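PDB 4XJW: sialidase B from Streptococcus pneumoniae serotype 4, which cleaves alpha-(2->3)-, alpha-(2->6)- and alpha-(2->8)-linked terminal sialic acids from oligosaccharides, glycoproteins and glycolipids. Local coordinates for residues G217-A225 with I237-N247. The protein carries 1 engineered substitution. Numbering follows the deposited sequence.
Sequences GRVLSSIDA and INIATSYSDDN
Val219 and Ser244 begin a run of four hydrogen-bonded pairs between two antiparallel strands, Val219-Ala225 and Ile237-Ser244, whose directions differ by 154°. Ser221 with Ser242, Ile223 with Ala240 and Ala225 with Asn238 follow, each pair exchanging two N-H...O bonds; Ser221 N to Ser242 O measures 2.8 Å, while Ile223 N to Ala240 O is bent and weak. These are the two central strands of a four-stranded antiparallel sheet, one blade of the sialidase beta-propeller; the first BNR (Asp-box) repeat begins in the end of the second strand, at Ser242, and leads to the outer strand 255-256. Arg218 turns side-on to Asp245: NE meets OD1 at 2.8 Å, almost straight and within the guanidinium plane, and NH2 reaches OD2 at 3.0 Å, tilted from that plane and less straight. The same guanidinium lies over one face of the Tyr243 ring, CZ 3.8 Å from its centroid and the planes 17° apart, a stacked cation-pi contact; a bend at chi3 (-71°) swings it there. Its NH1 also forms a salt bridge with Glu431. A water donates to Gly217 O and Ser244 O and accepts from Asn247 N. Among apolar contacts, Leu220 CD1 rests 4.0 Å from Tyr243 CB.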
ATOM      1  N   GLY A 217       5.882  21.206 -11.789  1.00  8.38           N
ATOM      2  CA  GLY A 217       6.424  21.099 -10.439  1.00 11.04           C
ATOM      3  C   GLY A 217       5.462  20.422  -9.472  1.00  9.20           C
ATOM      4  O   GLY A 217       5.831  20.070  -8.342  1.00 14.12           O
ATOM      5  N   ARG A 218       4.217  20.270  -9.904  1.00  7.90           N
ATOM      6  CA  ARG A 218       3.248  19.484  -9.139  1.00  8.45           C
ATOM      7  C   ARG A 218       3.715  18.031  -9.068  1.00 10.19           C
ATOM      8  O   ARG A 218       4.165  17.469 -10.057  1.00 10.50           O
ATOM      9  CB  ARG A 218       1.854  19.574  -9.763  1.00  9.73           C
ATOM     10  CG  ARG A 218       0.824  18.651  -9.111  1.00  9.68           C
ATOM     11  CD  ARG A 218      -0.582  18.935  -9.639  1.00  9.91           C
ATOM     12  NE  ARG A 218      -1.098  20.212  -9.154  1.00 10.05           N
ATOM     13  CZ  ARG A 218      -2.298  20.697  -9.453  1.00 14.22           C
ATOM     14  NH1 ARG A 218      -3.120  20.017 -10.244  1.00 12.70           N
ATOM     15  NH2 ARG A 218      -2.679  21.869  -8.959  1.00 14.77           N
ATOM     16  N   VAL A 219       3.636  17.447  -7.882  1.00  8.55           N
ATOM     17  CA  VAL A 219       3.988  16.042  -7.698  1.00  7.97           C
ATOM     18  C   VAL A 219       2.680  15.276  -7.529  1.00  9.60           C
ATOM     19  O   VAL A 219       1.845  15.649  -6.700  1.00  9.12           O
ATOM     20  CB  VAL A 219       4.888  15.848  -6.463  1.00  8.41           C
ATOM     21  CG1 VAL A 219       5.237  14.370  -6.291  1.00  8.82           C
ATOM     22  CG2 VAL A 219       6.163  16.671  -6.608  1.00 10.76           C
ATOM     23  N   LEU A 220       2.497  14.229  -8.329  1.00  7.46           N
ATOM     24  CA  LEU A 220       1.255  13.456  -8.355  1.00  7.06           C
ATOM     25  C   LEU A 220       1.515  12.072  -7.770  1.00  8.38           C
ATOM     26  O   LEU A 220       2.593  11.490  -7.966  1.00 10.54           O
ATOM     27  CB  LEU A 220       0.750  13.314  -9.792  1.00  9.53           C
ATOM     28  CG  LEU A 220      -0.598  12.630 -10.051  1.00  8.04           C
ATOM     29  CD1 LEU A 220      -1.706  13.412  -9.365  1.00 10.23           C
ATOM     30  CD2 LEU A 220      -0.872  12.497 -11.555  1.00 11.45           C
ATOM     31  N   SER A 221       0.539  11.559  -7.027  1.00  8.32           N
ATOM     32  CA  SER A 221       0.621  10.197  -6.490  1.00  7.98           C
ATOM     33  C   SER A 221      -0.652   9.451  -6.808  1.00  6.66           C
ATOM     34  O   SER A 221      -1.741   9.997  -6.701  1.00  8.71           O
ATOM     35  CB  SER A 221       0.838  10.236  -4.968  1.00  9.06           C
ATOM     36  OG  SER A 221       0.761   8.931  -4.379  1.00 10.40           O
ATOM     37  N   SER A 222      -0.514   8.189  -7.205  1.00  8.19           N
ATOM     38  CA  SER A 222      -1.673   7.296  -7.289  1.00 10.20           C
ATOM     39  C   SER A 222      -1.503   6.098  -6.364  1.00 10.45           C
ATOM     40  O   SER A 222      -0.400   5.837  -5.865  1.00  9.42           O
ATOM     41  CB  SER A 222      -1.974   6.849  -8.724  1.00  9.42           C
ATOM     42  OG  SER A 222      -0.934   6.068  -9.276  1.00 12.34           O
ATOM     43  N   ILE A 223      -2.607   5.394  -6.121  1.00  8.08           N
ATOM     44  CA  ILE A 223      -2.638   4.332  -5.121  1.00  7.65           C
ATOM     45  C   ILE A 223      -3.833   3.430  -5.369  1.00 10.23           C
ATOM     46  O   ILE A 223      -4.824   3.855  -5.971  1.00  8.63           O
ATOM     47  CB  ILE A 223      -2.708   4.944  -3.689  1.00 10.74           C
ATOM     48  CG1 ILE A 223      -2.359   3.915  -2.616  1.00 13.54           C
ATOM     49  CG2 ILE A 223      -4.093   5.468  -3.363  1.00  9.19           C
ATOM     50  CD1 ILE A 223      -1.098   4.192  -1.927  1.00 13.16           C
ATOM     51  N   ASP A 224      -3.717   2.177  -4.941  1.00  8.42           N
ATOM     52  CA  ASP A 224      -4.873   1.294  -4.792  1.00  6.96           C
ATOM     53  C   ASP A 224      -5.565   1.649  -3.483  1.00  7.75           C
ATOM     54  O   ASP A 224      -4.953   1.545  -2.419  1.00  7.82           O
ATOM     55  CB  ASP A 224      -4.427  -0.165  -4.649  1.00  8.19           C
ATOM     56  CG  ASP A 224      -4.058  -0.844  -5.961  1.00 10.63           C
ATOM     57  OD1 ASP A 224      -3.648  -0.202  -6.948  1.00 14.96           O
ATOM     58  OD2 ASP A 224      -4.144  -2.093  -5.966  1.00 13.19           O
ATOM     59  N   ALA A 225      -6.821   2.078  -3.569  1.00  9.06           N
ATOM     60  CA  ALA A 225      -7.676   2.267  -2.414  1.00  6.04           C
ATOM     61  C   ALA A 225      -8.366   0.908  -2.245  1.00  8.05           C
ATOM     62  O   ALA A 225      -9.239   0.552  -3.037  1.00  9.67           O
ATOM     63  CB  ALA A 225      -8.692   3.373  -2.683  1.00  9.82           C
ATOM     64  N   ILE A 237     -11.491  -2.659  -5.174  1.00  8.58           N
ATOM     65  CA  ILE A 237     -10.373  -1.729  -5.156  1.00 10.39           C
ATOM     66  C   ILE A 237     -10.622  -0.647  -6.195  1.00 10.31           C
ATOM     67  O   ILE A 237     -11.053  -0.957  -7.307  1.00  9.80           O
ATOM     68  CB  ILE A 237      -9.046  -2.439  -5.515  1.00 10.87           C
ATOM     69  CG1 ILE A 237      -8.798  -3.645  -4.609  1.00 11.63           C
ATOM     70  CG2 ILE A 237      -7.882  -1.433  -5.489  1.00 10.75           C
ATOM     71  CD1 ILE A 237      -7.683  -4.572  -5.110  1.00 10.10           C
ATOM     72  N   ASN A 238     -10.365   0.614  -5.825  1.00  8.45           N
ATOM     73  CA  ASN A 238     -10.408   1.742  -6.760  1.00 10.45           C
ATOM     74  C   ASN A 238      -9.000   2.326  -6.882  1.00 10.04           C
ATOM     75  O   ASN A 238      -8.166   2.088  -6.021  1.00  8.64           O
ATOM     76  CB  ASN A 238     -11.349   2.843  -6.236  1.00 10.54           C
ATOM     77  CG  ASN A 238     -12.830   2.465  -6.295  1.00 11.91           C
ATOM     78  OD1 ASN A 238     -13.267   1.713  -7.159  1.00 11.11           O
ATOM     79  ND2 ASN A 238     -13.614   3.024  -5.374  1.00 11.06           N
ATOM     80  N   ILE A 239      -8.744   3.113  -7.925  1.00  9.37           N
ATOM     81  CA  ILE A 239      -7.487   3.869  -8.021  1.00  8.87           C
ATOM     82  C   ILE A 239      -7.741   5.305  -7.588  1.00  9.07           C
ATOM     83  O   ILE A 239      -8.627   5.970  -8.126  1.00  9.27           O
ATOM     84  CB  ILE A 239      -6.917   3.869  -9.449  1.00  9.79           C
ATOM     85  CG1 ILE A 239      -6.769   2.441  -9.998  1.00 10.24           C
ATOM     86  CG2 ILE A 239      -5.582   4.606  -9.479  1.00 11.37           C
ATOM     87  CD1 ILE A 239      -5.923   1.504  -9.120  1.00 10.46           C
ATOM     88  N   ALA A 240      -6.977   5.779  -6.604  1.00  9.18           N
ATOM     89  CA  ALA A 240      -7.137   7.140  -6.088  1.00  9.04           C
ATOM     90  C   ALA A 240      -5.874   7.942  -6.360  1.00 10.47           C
ATOM     91  O   ALA A 240      -4.790   7.374  -6.535  1.00  8.97           O
ATOM     92  CB  ALA A 240      -7.454   7.125  -4.586  1.00  8.18           C
ATOM     93  N   THR A 241      -6.020   9.265  -6.398  1.00  9.13           N
ATOM     94  CA  THR A 241      -4.882  10.160  -6.631  1.00  8.33           C
ATOM     95  C   THR A 241      -4.912  11.362  -5.697  1.00  8.74           C
ATOM     96  O   THR A 241      -5.976  11.764  -5.220  1.00  8.99           O
ATOM     97  CB  THR A 241      -4.785  10.671  -8.105  1.00  8.83           C
ATOM     98  OG1 THR A 241      -5.953  11.417  -8.446  1.00 10.46           O
ATOM     99  CG2 THR A 241      -4.681   9.533  -9.102  1.00  8.88           C
ATOM    100  N   SER A 242      -3.724  11.916  -5.466  1.00  8.40           N
ATOM    101  CA  SER A 242      -3.533  13.150  -4.702  1.00  7.79           C
ATOM    102  C   SER A 242      -2.292  13.865  -5.247  1.00  9.10           C
ATOM    103  O   SER A 242      -1.394  13.225  -5.779  1.00  9.49           O
ATOM    104  CB  SER A 242      -3.364  12.809  -3.215  1.00  8.57           C
ATOM    105  OG  SER A 242      -3.017  13.958  -2.442  1.00  8.95           O
ATOM    106  N   TYR A 243      -2.241  15.188  -5.153  1.00  8.43           N
ATOM    107  CA  TYR A 243      -1.065  15.917  -5.647  1.00 10.23           C
ATOM    108  C   TYR A 243      -0.584  16.932  -4.618  1.00 10.94           C
ATOM    109  O   TYR A 243      -1.336  17.351  -3.718  1.00  9.74           O
ATOM    110  CB  TYR A 243      -1.348  16.625  -7.004  1.00  8.17           C
ATOM    111  CG  TYR A 243      -2.578  17.487  -6.958  1.00  9.24           C
ATOM    112  CD1 TYR A 243      -2.522  18.778  -6.460  1.00  9.47           C
ATOM    113  CD2 TYR A 243      -3.814  16.973  -7.343  1.00 10.48           C
ATOM    114  CE1 TYR A 243      -3.675  19.560  -6.381  1.00 15.04           C
ATOM    115  CE2 TYR A 243      -4.960  17.729  -7.268  1.00 12.13           C
ATOM    116  CZ  TYR A 243      -4.889  19.017  -6.782  1.00 13.68           C
ATOM    117  OH  TYR A 243      -6.039  19.772  -6.709  1.00 16.07           O
ATOM    118  N   SER A 244       0.680  17.317  -4.748  1.00  7.75           N
ATOM    119  CA  SER A 244       1.264  18.338  -3.899  1.00  9.66           C
ATOM    120  C   SER A 244       1.840  19.437  -4.779  1.00  9.50           C
ATOM    121  O   SER A 244       2.537  19.151  -5.763  1.00 10.04           O
ATOM    122  CB  SER A 244       2.369  17.731  -3.027  1.00  9.13           C
ATOM    123  OG  SER A 244       3.078  18.785  -2.383  1.00  8.74           O
ATOM    124  N   ASP A 245       1.558  20.697  -4.426  1.00  9.08           N
ATOM    125  CA  ASP A 245       2.110  21.837  -5.154  1.00  9.88           C
ATOM    126  C   ASP A 245       3.246  22.520  -4.413  1.00  9.64           C
ATOM    127  O   ASP A 245       3.763  23.552  -4.874  1.00 11.67           O
ATOM    128  CB  ASP A 245       1.008  22.856  -5.491  1.00 10.81           C
ATOM    129  CG  ASP A 245       0.085  22.355  -6.568  1.00 11.69           C
ATOM    130  OD1 ASP A 245       0.591  21.673  -7.477  1.00 13.17           O
ATOM    131  OD2 ASP A 245      -1.129  22.617  -6.496  1.00 15.19           O
ATOM    132  N   ASP A 246       3.633  21.972  -3.272  1.00  8.45           N
ATOM    133  CA  ASP A 246       4.670  22.574  -2.452  1.00  9.83           C
ATOM    134  C   ASP A 246       5.764  21.574  -2.112  1.00 10.44           C
ATOM    135  O   ASP A 246       6.220  21.492  -0.966  1.00 11.70           O
ATOM    136  CB  ASP A 246       4.076  23.220  -1.181  1.00 10.24           C
ATOM    137  CG  ASP A 246       3.232  22.256  -0.369  1.00 11.79           C
ATOM    138  OD1 ASP A 246       3.235  21.040  -0.666  1.00 11.28           O
ATOM    139  OD2 ASP A 246       2.560  22.722   0.577  1.00 13.68           O
ATOM    140  N   ASN A 247       6.184  20.824  -3.128  1.00 10.27           N
ATOM    141  CA  ASN A 247       7.304  19.897  -3.002  1.00 10.58           C
ATOM    142  C   ASN A 247       7.095  18.819  -1.940  1.00 12.17           C
ATOM    143  O   ASN A 247       8.035  18.419  -1.253  1.00 11.60           O
ATOM    144  CB  ASN A 247       8.600  20.672  -2.767  1.00 12.07           C
ATOM    145  CG  ASN A 247       8.970  21.535  -3.951  1.00 17.39           C
ATOM    146  OD1 ASN A 247       8.664  21.202  -5.092  1.00 21.58           O
ATOM    147  ND2 ASN A 247       9.594  22.673  -3.685  1.00 16.46           N
TER
HETATM  148  O   HOH W   1       5.173  20.274  -5.672  1.00 14.87           O